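Local atomic coordinates of methyl-CpG-binding domain protein 3 (Homo sapiens, PDB entry 6CCG), a protein that binds methylated CpG sites in double-stranded DNA through its methyl-CpG-binding domain. Residues V22-G27 and H32-Y37; R7-A12 and G16-E21; S62-D65 and K70-M73. All coordinates share one frame; numbering follows the deposited sequence. Where two conformers were deposited one is given.

Overall arrangement
Contacts 1 and 2 are partly buried and belong to one antiparallel sheet, sharing the strand 18-23: contact 2 pairs its first half with strand 6-9, contact 1 its far end with strand 33-38. A salt bridge from Arg33 NE to Glu21 OE1 ties the two together. Contact 3 is a small hairpin at the surface, about 21 Å from contact 1 between centres, where the C-terminal end folds back; Ala12 and Tyr37 pack against its Phe64. Chemistry follows place. Contact 1 carries charge to the DNA at the tip of the sheet, contact 2 joins a regular backbone pairing to salt bridges at its margin, and contact 3 rests on two backbone bonds and apolar and sulfur packing.

Contact 1. Residues V22-G27 and H32-Y37; sequences VPRRSG and HRDVFY. With nucleotides of chain C.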
loop_
_atom_site.group_PDB
_atom_site.type_symbol
_atom_site.label_atom_id
_atom_site.label_comp_id
_atom_site.label_asym_id
_atom_site.label_seq_id
_atom_site.Cartn_x
_atom_site.Cartn_y
_atom_site.Cartn_z
ATOM N N VAL A 22 6.455 6.627 -2.091
ATOM C CA VAL A 22 7.076 7.477 -3.099
ATOM C C VAL A 22 6.922 8.931 -2.618
ATOM O O VAL A 22 5.862 9.506 -2.771
ATOM C CB VAL A 22 6.400 7.343 -4.479
ATOM C CG1 VAL A 22 7.104 8.237 -5.514
ATOM C CG2 VAL A 22 6.377 5.883 -4.945
ATOM N N PRO A 23 7.989 9.516 -2.021
ATOM C CA PRO A 23 7.855 10.912 -1.647
ATOM C C PRO A 23 7.738 11.798 -2.892
ATOM O O PRO A 23 8.456 11.594 -3.884
ATOM C CB PRO A 23 9.162 11.226 -0.886
ATOM C CG PRO A 23 10.138 10.193 -1.320
ATOM C CD PRO A 23 9.376 9.027 -1.911
ATOM N N ARG A 24 6.851 12.770 -2.822
ATOM C CA ARG A 24 6.711 13.784 -3.886
ATOM C C ARG A 24 7.906 14.724 -3.892
ATOM O O ARG A 24 8.331 15.186 -2.833
ATOM C CB ARG A 24 5.416 14.564 -3.697
ATOM C CG ARG A 24 4.189 13.678 -3.853
ATOM C CD ARG A 24 2.943 14.461 -3.638
ATOM N NE ARG A 24 1.764 13.599 -3.677
ATOM C CZ ARG A 24 0.516 14.014 -3.918
ATOM N NH1 ARG A 24 0.233 15.308 -4.168
ATOM N NH2 ARG A 24 -0.460 13.139 -3.920
ATOM N N ARG A 25 8.423 15.013 -5.100
ATOM C CA ARG A 25 9.666 15.801 -5.302
ATOM C C ARG A 25 9.443 17.306 -5.413
ATOM O O ARG A 25 10.361 18.066 -5.148
ATOM C CB ARG A 25 10.377 15.371 -6.608
ATOM C CG ARG A 25 10.820 13.927 -6.679
ATOM C CD ARG A 25 12.059 13.690 -5.840
ATOM N NE ARG A 25 12.213 12.264 -5.518
ATOM C CZ ARG A 25 13.068 11.767 -4.610
ATOM N NH1 ARG A 25 13.882 12.576 -3.907
ATOM N NH2 ARG A 25 13.114 10.445 -4.407
ATOM N N SER A 26 8.258 17.726 -5.856
ATOM C CA SER A 26 7.991 19.128 -6.156
ATOM C C SER A 26 6.536 19.511 -5.906
ATOM O O SER A 26 5.699 18.654 -5.586
ATOM C CB SER A 26 8.378 19.420 -7.617
ATOM O OG SER A 26 7.466 18.778 -8.508
ATOM N N GLY A 27 6.247 20.797 -6.061
ATOM C CA GLY A 27 4.918 21.342 -5.873
ATOM C C GLY A 27 4.611 21.644 -4.410
ATOM O O GLY A 27 5.478 21.486 -3.523
ATOM N N HIS A 32 5.300 15.015 0.858
ATOM C CA HIS A 32 4.202 14.033 1.062
ATOM C C HIS A 32 4.562 12.683 0.464
ATOM O O HIS A 32 5.074 12.599 -0.655
ATOM C CB HIS A 32 2.891 14.529 0.433
ATOM C CG HIS A 32 1.738 13.562 0.606
ATOM N ND1 HIS A 32 1.135 13.339 1.826
ATOM C CD2 HIS A 32 1.107 12.742 -0.284
ATOM C CE1 HIS A 32 0.176 12.429 1.687
ATOM N NE2 HIS A 32 0.130 12.061 0.412
ATOM N N ARG A 33 4.269 11.625 1.202
ATOM C CA ARG A 33 4.605 10.281 0.791
ATOM C C ARG A 33 3.323 9.639 0.309
ATOM O O ARG A 33 2.442 9.422 1.090
ATOM C CB ARG A 33 5.214 9.496 1.979
ATOM C CG ARG A 33 6.316 10.265 2.718
ATOM C CD ARG A 33 7.000 9.432 3.805
ATOM N NE ARG A 33 7.774 8.353 3.200
ATOM C CZ ARG A 33 8.959 8.489 2.580
ATOM N NH1 ARG A 33 9.560 9.668 2.492
ATOM N NH2 ARG A 33 9.553 7.404 2.038
ATOM N N ASP A 34 3.227 9.395 -0.986
ATOM C CA ASP A 34 2.169 8.524 -1.536
ATOM C C ASP A 34 2.556 7.082 -1.250
ATOM O O ASP A 34 3.744 6.704 -1.361
ATOM C CB ASP A 34 2.017 8.721 -3.046
ATOM C CG ASP A 34 1.571 10.109 -3.389
ATOM O OD1 ASP A 34 0.385 10.448 -3.145
ATOM O OD2 ASP A 34 2.434 10.887 -3.870
ATOM N N VAL A 35 1.544 6.283 -0.917
ATOM C CA VAL A 35 1.700 4.866 -0.626
ATOM C C VAL A 35 0.914 4.071 -1.682
ATOM O O VAL A 35 -0.241 4.394 -1.954
ATOM C CB VAL A 35 1.174 4.570 0.792
ATOM C CG1 VAL A 35 1.174 3.052 1.092
ATOM C CG2 VAL A 35 2.025 5.309 1.797
ATOM N N PHE A 36 1.583 3.080 -2.280
ATOM C CA PHE A 36 1.016 2.175 -3.253
ATOM C C PHE A 36 1.206 0.725 -2.770
ATOM O O PHE A 36 2.103 0.453 -1.960
ATOM C CB PHE A 36 1.691 2.374 -4.594
ATOM C CG PHE A 36 1.632 3.799 -5.089
ATOM C CD1 PHE A 36 0.426 4.346 -5.522
ATOM C CD2 PHE A 36 2.759 4.630 -5.007
ATOM C CE1 PHE A 36 0.348 5.719 -5.949
ATOM C CE2 PHE A 36 2.701 5.953 -5.457
ATOM C CZ PHE A 36 1.497 6.504 -5.920
ATOM N N TYR A 37 0.350 -0.169 -3.255
ATOM C CA TYR A 37 0.521 -1.630 -3.088
ATOM C C TYR A 37 0.538 -2.331 -4.453
ATOM O O TYR A 37 -0.124 -1.880 -5.408
ATOM C CB TYR A 37 -0.572 -2.220 -2.205
ATOM C CG TYR A 37 -0.485 -1.696 -0.813
ATOM C CD1 TYR A 37 0.313 -2.316 0.138
ATOM C CD2 TYR A 37 -1.122 -0.503 -0.472
ATOM C CE1 TYR A 37 0.442 -1.782 1.420
ATOM C CE2 TYR A 37 -1.005 0.043 0.796
ATOM C CZ TYR A 37 -0.238 -0.600 1.739
ATOM O OH TYR A 37 -0.154 -0.066 2.960
ATOM N N1 5CM C 6 -0.142 15.055 -8.295
ATOM C C2 5CM C 6 -1.524 14.877 -8.638
ATOM N N3 5CM C 6 -2.158 13.691 -8.394
ATOM C C4 5CM C 6 -1.499 12.647 -7.824
ATOM C C5 5CM C 6 -0.071 12.804 -7.461
ATOM C C5A 5CM C 6 0.766 11.709 -6.827
ATOM C C6 5CM C 6 0.549 14.024 -7.714
ATOM O O2 5CM C 6 -2.228 15.765 -9.153
ATOM N N4 5CM C 6 -2.186 11.503 -7.619
ATOM C "C1'" 5CM C 6 0.526 16.334 -8.559
ATOM C "C2'" 5CM C 6 0.420 17.241 -7.356
ATOM C "C3'" 5CM C 6 1.710 17.977 -7.254
ATOM C "C4'" 5CM C 6 2.418 17.535 -8.514
ATOM O "O4'" 5CM C 6 1.922 16.224 -8.802
ATOM O "O3'" 5CM C 6 1.542 19.375 -7.389
ATOM C "C5'" 5CM C 6 3.900 17.559 -8.390
ATOM O "O5'" 5CM C 6 4.327 16.354 -7.795
ATOM P P 5CM C 6 5.648 15.850 -8.474
ATOM O OP1 5CM C 6 6.276 17.066 -9.041
ATOM O OP2 5CM C 6 6.420 14.925 -7.539
ATOM P P DG C 7 0.871 20.272 -6.251
ATOM O OP1 DG C 7 1.379 21.674 -6.472
ATOM O OP2 DG C 7 1.065 19.647 -4.922
ATOM O "O5'" DG C 7 -0.666 20.305 -6.670
ATOM C "C5'" DG C 7 -1.079 20.812 -7.959
ATOM C "C4'" DG C 7 -2.579 20.710 -8.114
ATOM O "O4'" DG C 7 -2.989 19.313 -8.009
ATOM C "C3'" DG C 7 -3.381 21.455 -7.053
ATOM O "O3'" DG C 7 -4.553 22.025 -7.666
ATOM C "C2'" DG C 7 -3.699 20.370 -6.038
ATOM C "C1'" DG C 7 -3.863 19.126 -6.904
ATOM N N9 DG C 7 -3.492 17.853 -6.276
ATOM C C8 DG C 7 -2.285 17.581 -5.683
ATOM N N7 DG C 7 -2.173 16.340 -5.292
ATOM C C5 DG C 7 -3.373 15.755 -5.656
ATOM C C6 DG C 7 -3.850 14.445 -5.425
ATOM O O6 DG C 7 -3.262 13.499 -4.889
ATOM N N1 DG C 7 -5.141 14.275 -5.923
ATOM C C2 DG C 7 -5.882 15.257 -6.546
ATOM N N2 DG C 7 -7.115 14.908 -6.954
ATOM N N3 DG C 7 -5.455 16.498 -6.730
ATOM C C4 DG C 7 -4.197 16.671 -6.278
HETATM O O HOH W 1 4.467 10.137 -5.085
#
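Arg24 and Asp34 form a side-on salt bridge at the DNA-facing end of a β-hairpin of the methyl-CpG-binding domain, Arg24 being the arginine of a 5-methylcytosine-arginine-guanine triad. Arg24 NE meets Asp34 OD2 at 2.8 Å and NH2 reaches the syn lone pair of OD1 at 2.9 Å, the planes only 25° apart. The Arg24 side chain, extended (chi2 179°), carries the guanidinium past the carboxylate to the guanine of DG7 of chain C, where Arg24 NH1 donates to N7 at 2.8 Å and NH2 to O6 at 3.0 Å. Methyl C5A of 5CM6 of chain C lies over one face, 3.5 Å from Arg24 NH2; His32 CD2 covers the opposite face, its ring turned 89° to the guanidinium. Replacing Arg24 by an alanine would probably leave Asp34 without its counter-charge and guanine N7 and O6 without these donors. In the backbone, Arg24 N donates to His32 O. Packing is tight round this buried pair and where Val22 CG2 meets the Phe36 ring edge; on the looser side His32 is exposed and Arg33 NH1 only grazes Pro23 CB, its NE paired with Glu21. Water 1 bridges the strands, donating to Val22 O at 2.8 Å and to Asp34 OD2.

Contact 2. Residues R7-A12 and G16-E21; sequences RWECPA and GWEREE
Arg7 reaches across to Glu18, where Arg7 NE donates to Glu18 OE1 at 2.9 Å, approaching nearly end-on to that C-O bond, and NH1 adds a weak bond to the same oxygen. One oxygen takes both donors, and with the guanidinium and carboxylate planes 70° apart this is not a flat two-on-two grip. With CG opposite the backbone N (chi1 175°) and the rest of the chain extended, Arg7 crosses Glu20 at a slant, CB against CB, before its end reaches Glu18. Arg7 NH2 donates to water 2 at 2.7 Å, which donates in turn to Glu20 OE2, so the water joins two groups whose charged atoms do not touch. Glu20 OE1 is bonded by Tyr38 OH, and Tyr38 also receives the Arg7 cation on its ring. These side chains lie on one face of the antiparallel hairpin of strands 6-9 and 18-23, the first two strands of the four-stranded antiparallel sheet of the methyl-CpG-binding domain. Its hydrogen-bonded pair is Trp8 with Arg19: Arg19 N gives a straight bond to Trp8 O at 2.8 Å, and Trp8 N a longer one to Arg19 O at 3.2 Å. Past the strand end, Cys10 N donates to Trp17 O at 2.9 Å, nearly straight at 173°, while the Trp17 ring turns away to Leu51 and Leu55 of helix 48-55. Along the same strand, Arg19 NH1 donates to the anti lone pair of Glu21 OE2 at 2.7 Å; Arg19 NH2 is taken by Arg67 O, and Glu21 OE1 is held by Arg33 NE. Cys10 CB meets Arg19 CB at 4.0 Å.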
loop_
_atom_site.group_PDB
_atom_site.type_symbol
_atom_site.label_atom_id
_atom_site.label_comp_id
_atom_site.label_asym_id
_atom_site.label_seq_id
_atom_site.Cartn_x
_atom_site.Cartn_y
_atom_site.Cartn_z
ATOM N N ARG A 7 10.309 0.147 -1.635
ATOM C CA ARG A 7 9.342 -0.889 -2.066
ATOM C C ARG A 7 9.823 -2.252 -1.720
ATOM O O ARG A 7 10.878 -2.657 -2.194
ATOM C CB ARG A 7 9.078 -0.812 -3.584
ATOM C CG ARG A 7 8.162 -1.944 -4.096
ATOM C CD ARG A 7 7.674 -1.708 -5.510
ATOM N NE ARG A 7 7.074 -2.936 -6.072
ATOM C CZ ARG A 7 6.623 -3.065 -7.331
ATOM N NH1 ARG A 7 6.109 -4.228 -7.728
ATOM N NH2 ARG A 7 6.683 -2.041 -8.192
ATOM N N TRP A 8 9.047 -2.970 -0.890
ATOM C CA TRP A 8 9.280 -4.410 -0.645
ATOM C C TRP A 8 8.024 -5.127 -0.084
ATOM O O TRP A 8 6.921 -4.541 -0.046
ATOM C CB TRP A 8 10.540 -4.631 0.224
ATOM C CG TRP A 8 10.560 -3.986 1.578
ATOM C CD1 TRP A 8 10.110 -4.522 2.748
ATOM C CD2 TRP A 8 11.155 -2.720 1.917
ATOM N NE1 TRP A 8 10.354 -3.661 3.800
ATOM C CE2 TRP A 8 10.994 -2.546 3.322
ATOM C CE3 TRP A 8 11.806 -1.718 1.173
ATOM C CZ2 TRP A 8 11.454 -1.399 4.002
ATOM C CZ3 TRP A 8 12.261 -0.572 1.843
ATOM C CH2 TRP A 8 12.075 -0.421 3.254
ATOM N N GLU A 9 8.187 -6.404 0.287
ATOM C CA GLU A 9 7.059 -7.226 0.732
ATOM C C GLU A 9 6.312 -6.575 1.898
ATOM O O GLU A 9 6.933 -6.043 2.835
ATOM C CB GLU A 9 7.528 -8.647 1.114
ATOM C CG GLU A 9 7.953 -9.510 -0.069
ATOM C CD GLU A 9 6.821 -9.773 -1.078
ATOM O OE1 GLU A 9 5.703 -10.144 -0.651
ATOM O OE2 GLU A 9 7.064 -9.598 -2.312
ATOM N N CYS A 10 4.980 -6.571 1.803
ATOM C CA CYS A 10 4.122 -6.105 2.886
ATOM C C CYS A 10 3.663 -7.358 3.650
ATOM O O CYS A 10 2.847 -8.103 3.132
ATOM C CB CYS A 10 2.910 -5.369 2.355
ATOM S SG CYS A 10 1.906 -4.728 3.695
ATOM N N PRO A 11 4.184 -7.571 4.861
ATOM C CA PRO A 11 3.817 -8.769 5.603
ATOM C C PRO A 11 2.370 -8.775 6.108
ATOM O O PRO A 11 1.893 -9.798 6.467
ATOM C CB PRO A 11 4.813 -8.787 6.770
ATOM C CG PRO A 11 5.272 -7.398 6.931
ATOM C CD PRO A 11 5.201 -6.754 5.587
ATOM N N ALA A 12 1.703 -7.630 6.142
ATOM C CA ALA A 12 0.295 -7.585 6.524
ATOM C C ALA A 12 -0.667 -8.145 5.437
ATOM O O ALA A 12 -1.828 -8.346 5.721
ATOM C CB ALA A 12 -0.101 -6.168 6.892
ATOM N N GLY A 16 3.676 -12.390 -1.609
ATOM C CA GLY A 16 3.965 -11.703 -2.859
ATOM C C GLY A 16 3.438 -10.278 -3.020
ATOM O O GLY A 16 3.783 -9.631 -3.988
ATOM N N TRP A 17 2.594 -9.785 -2.088
ATOM C CA TRP A 17 2.101 -8.403 -2.180
ATOM C C TRP A 17 3.190 -7.465 -1.648
ATOM O O TRP A 17 3.831 -7.756 -0.626
ATOM C CB TRP A 17 0.807 -8.188 -1.396
ATOM C CG TRP A 17 -0.425 -8.682 -2.099
ATOM C CD1 TRP A 17 -0.866 -9.997 -2.171
ATOM C CD2 TRP A 17 -1.393 -7.900 -2.793
ATOM N NE1 TRP A 17 -2.047 -10.060 -2.870
ATOM C CE2 TRP A 17 -2.396 -8.801 -3.272
ATOM C CE3 TRP A 17 -1.522 -6.529 -3.077
ATOM C CZ2 TRP A 17 -3.506 -8.368 -4.011
ATOM C CZ3 TRP A 17 -2.607 -6.104 -3.801
ATOM C CH2 TRP A 17 -3.606 -7.043 -4.266
ATOM N N GLU A 18 3.387 -6.359 -2.333
ATOM C CA GLU A 18 4.425 -5.381 -1.926
ATOM C C GLU A 18 3.836 -4.024 -1.642
ATOM O O GLU A 18 2.769 -3.678 -2.191
ATOM C CB GLU A 18 5.494 -5.305 -2.999
ATOM C CG GLU A 18 6.365 -6.543 -3.034
ATOM C CD GLU A 18 7.328 -6.584 -4.190
ATOM O OE1 GLU A 18 7.391 -5.627 -4.997
ATOM O OE2 GLU A 18 8.031 -7.593 -4.283
ATOM N N ARG A 19 4.522 -3.258 -0.762
ATOM C CA ARG A 19 4.137 -1.888 -0.394
ATOM C C ARG A 19 5.250 -0.907 -0.863
ATOM O O ARG A 19 6.411 -1.224 -0.778
ATOM C CB ARG A 19 3.976 -1.764 1.138
ATOM C CG ARG A 19 3.638 -0.360 1.648
ATOM C CD ARG A 19 3.305 -0.345 3.163
ATOM N NE ARG A 19 3.031 1.026 3.619
ATOM C CZ ARG A 19 3.961 1.916 3.953
ATOM N NH1 ARG A 19 5.274 1.609 3.916
ATOM N NH2 ARG A 19 3.587 3.133 4.350
ATOM N N GLU A 20 4.845 0.255 -1.370
ATOM C CA GLU A 20 5.775 1.254 -1.890
ATOM C C GLU A 20 5.402 2.619 -1.346
ATOM O O GLU A 20 4.218 2.967 -1.293
ATOM C CB GLU A 20 5.752 1.291 -3.426
ATOM C CG GLU A 20 6.604 2.381 -4.072
ATOM C CD GLU A 20 6.450 2.393 -5.572
ATOM O OE1 GLU A 20 5.343 2.729 -6.064
ATOM O OE2 GLU A 20 7.431 2.064 -6.262
ATOM N N GLU A 21 6.434 3.372 -0.925
ATOM C CA GLU A 21 6.307 4.774 -0.527
ATOM C C GLU A 21 7.076 5.578 -1.544
ATOM O O GLU A 21 8.220 5.239 -1.833
ATOM C CB GLU A 21 6.962 5.020 0.820
ATOM C CG GLU A 21 6.327 4.322 1.985
ATOM C CD GLU A 21 7.084 4.557 3.275
ATOM O OE1 GLU A 21 7.866 5.515 3.360
ATOM O OE2 GLU A 21 6.890 3.779 4.214
HETATM O O HOH W 2 7.770 0.471 -8.162
#

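Contact 3. Residues S62-D65 and K70-M73; sequences STFD and KMLM
Met71 crosses Phe64 at about a right angle in a short, weakly bonded antiparallel hairpin (64-65 with 70-71) of the methyl-CpG-binding domain, close to the C-terminus of the chain. The two residues form a non-hydrogen-bonded pair with side chains on one face. With CG anti to its carbonyl carbon (chi1 -61°) and a bend at chi2 (-62°), Met71 brings SD to the edge of the Phe64 ring, 5.3 Å from its centroid and nearly in its plane: an edge-on Met-aromatic contact. Met71 SD also touches Phe64 CB at 3.7 Å. The ring continues inward to Ala12 and Leu13, whereas Met71 lies nearer the surface and touches Met59. Thr63 comes to the sulfur from another direction, its side chain perpendicular to that of Met71, with Thr63 OG1 3.9 Å from SD. Two backbone bonds accompany it: Leu72 N donates to Thr63 O and Asp65 N to Lys70 O, each at 2.9 Å. Leu72 spreads over the carbonyl it bonds, CG 3.5 Å from Thr63 O, and crosses Asp65 on the side away from Met71. Asp65 OD1 accepts from Thr68 N, while its OD2 lies 3.9 Å from Leu72 CD2.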
loop_
_atom_site.group_PDB
_atom_site.type_symbol
_atom_site.label_atom_id
_atom_site.label_comp_id
_atom_site.label_asym_id
_atom_site.label_seq_id
_atom_site.Cartn_x
_atom_site.Cartn_y
_atom_site.Cartn_z
ATOM N N SER A 62 -10.617 -4.921 7.574
ATOM C CA SER A 62 -11.316 -3.904 8.384
ATOM C C SER A 62 -10.348 -3.054 9.248
ATOM O O SER A 62 -10.556 -1.849 9.395
ATOM C CB SER A 62 -12.389 -4.547 9.253
ATOM O OG SER A 62 -11.844 -5.577 10.046
ATOM N N THR A 63 -9.288 -3.675 9.776
ATOM C CA THR A 63 -8.285 -2.967 10.608
ATOM C C THR A 63 -6.931 -2.729 9.905
ATOM O O THR A 63 -5.946 -2.401 10.563
ATOM C CB THR A 63 -8.022 -3.740 11.908
ATOM O OG1 THR A 63 -7.501 -5.035 11.597
ATOM C CG2 THR A 63 -9.295 -3.858 12.735
ATOM N N PHE A 64 -6.886 -2.913 8.581
ATOM C CA PHE A 64 -5.691 -2.664 7.801
ATOM C C PHE A 64 -5.573 -1.142 7.534
ATOM O O PHE A 64 -6.467 -0.534 6.952
ATOM C CB PHE A 64 -5.726 -3.413 6.479
ATOM C CG PHE A 64 -4.527 -3.165 5.605
ATOM C CD1 PHE A 64 -3.268 -3.680 5.956
ATOM C CD2 PHE A 64 -4.636 -2.420 4.458
ATOM C CE1 PHE A 64 -2.143 -3.448 5.155
ATOM C CE2 PHE A 64 -3.517 -2.186 3.645
ATOM C CZ PHE A 64 -2.269 -2.713 3.995
ATOM N N ASP A 65 -4.465 -0.568 7.978
ATOM C CA ASP A 65 -4.188 0.876 7.821
ATOM C C ASP A 65 -3.388 1.032 6.555
ATOM O O ASP A 65 -2.189 0.723 6.514
ATOM C CB ASP A 65 -3.429 1.403 9.032
ATOM C CG ASP A 65 -3.176 2.950 8.960
ATOM O OD1 ASP A 65 -2.629 3.434 7.981
ATOM O OD2 ASP A 65 -3.577 3.629 9.853
ATOM N N LYS A 70 -0.025 -1.762 7.946
ATOM C CA LYS A 70 -0.122 -2.695 9.092
ATOM C C LYS A 70 -1.527 -2.798 9.595
ATOM O O LYS A 70 -2.350 -1.868 9.431
ATOM C CB LYS A 70 0.737 -2.196 10.271
ATOM C CG LYS A 70 2.234 -2.261 10.031
ATOM C CD LYS A 70 2.976 -1.196 10.852
ATOM C CE LYS A 70 4.478 -1.296 10.648
ATOM N NZ LYS A 70 5.217 -0.756 11.826
ATOM N N MET A 71 -1.808 -3.936 10.255
ATOM C CA MET A 71 -3.043 -4.118 10.960
ATOM C C MET A 71 -2.959 -3.362 12.294
ATOM O O MET A 71 -1.952 -3.462 12.999
ATOM C CB MET A 71 -3.288 -5.627 11.220
ATOM C CG MET A 71 -3.403 -6.458 9.951
ATOM S SD MET A 71 -4.806 -5.959 8.945
ATOM C CE MET A 71 -4.750 -7.236 7.693
ATOM N N LEU A 72 -4.030 -2.658 12.663
ATOM C CA LEU A 72 -4.033 -1.879 13.911
ATOM C C LEU A 72 -4.210 -2.809 15.100
ATOM O O LEU A 72 -5.101 -3.649 15.104
ATOM C CB LEU A 72 -5.107 -0.813 13.907
ATOM C CG LEU A 72 -5.028 0.196 12.745
ATOM C CD1 LEU A 72 -6.426 0.642 12.353
ATOM C CD2 LEU A 72 -4.135 1.397 13.060
ATOM N N MET A 73 -3.336 -2.651 16.098
ATOM C CA MET A 73 -3.289 -3.529 17.271
ATOM C C MET A 73 -4.203 -2.976 18.359
ATOM O O MET A 73 -5.079 -2.138 18.122
ATOM C CB MET A 73 -1.845 -3.639 17.799
ATOM C CG MET A 73 -0.816 -4.042 16.746
ATOM O OXT MET A 73 -4.086 -3.344 19.509
#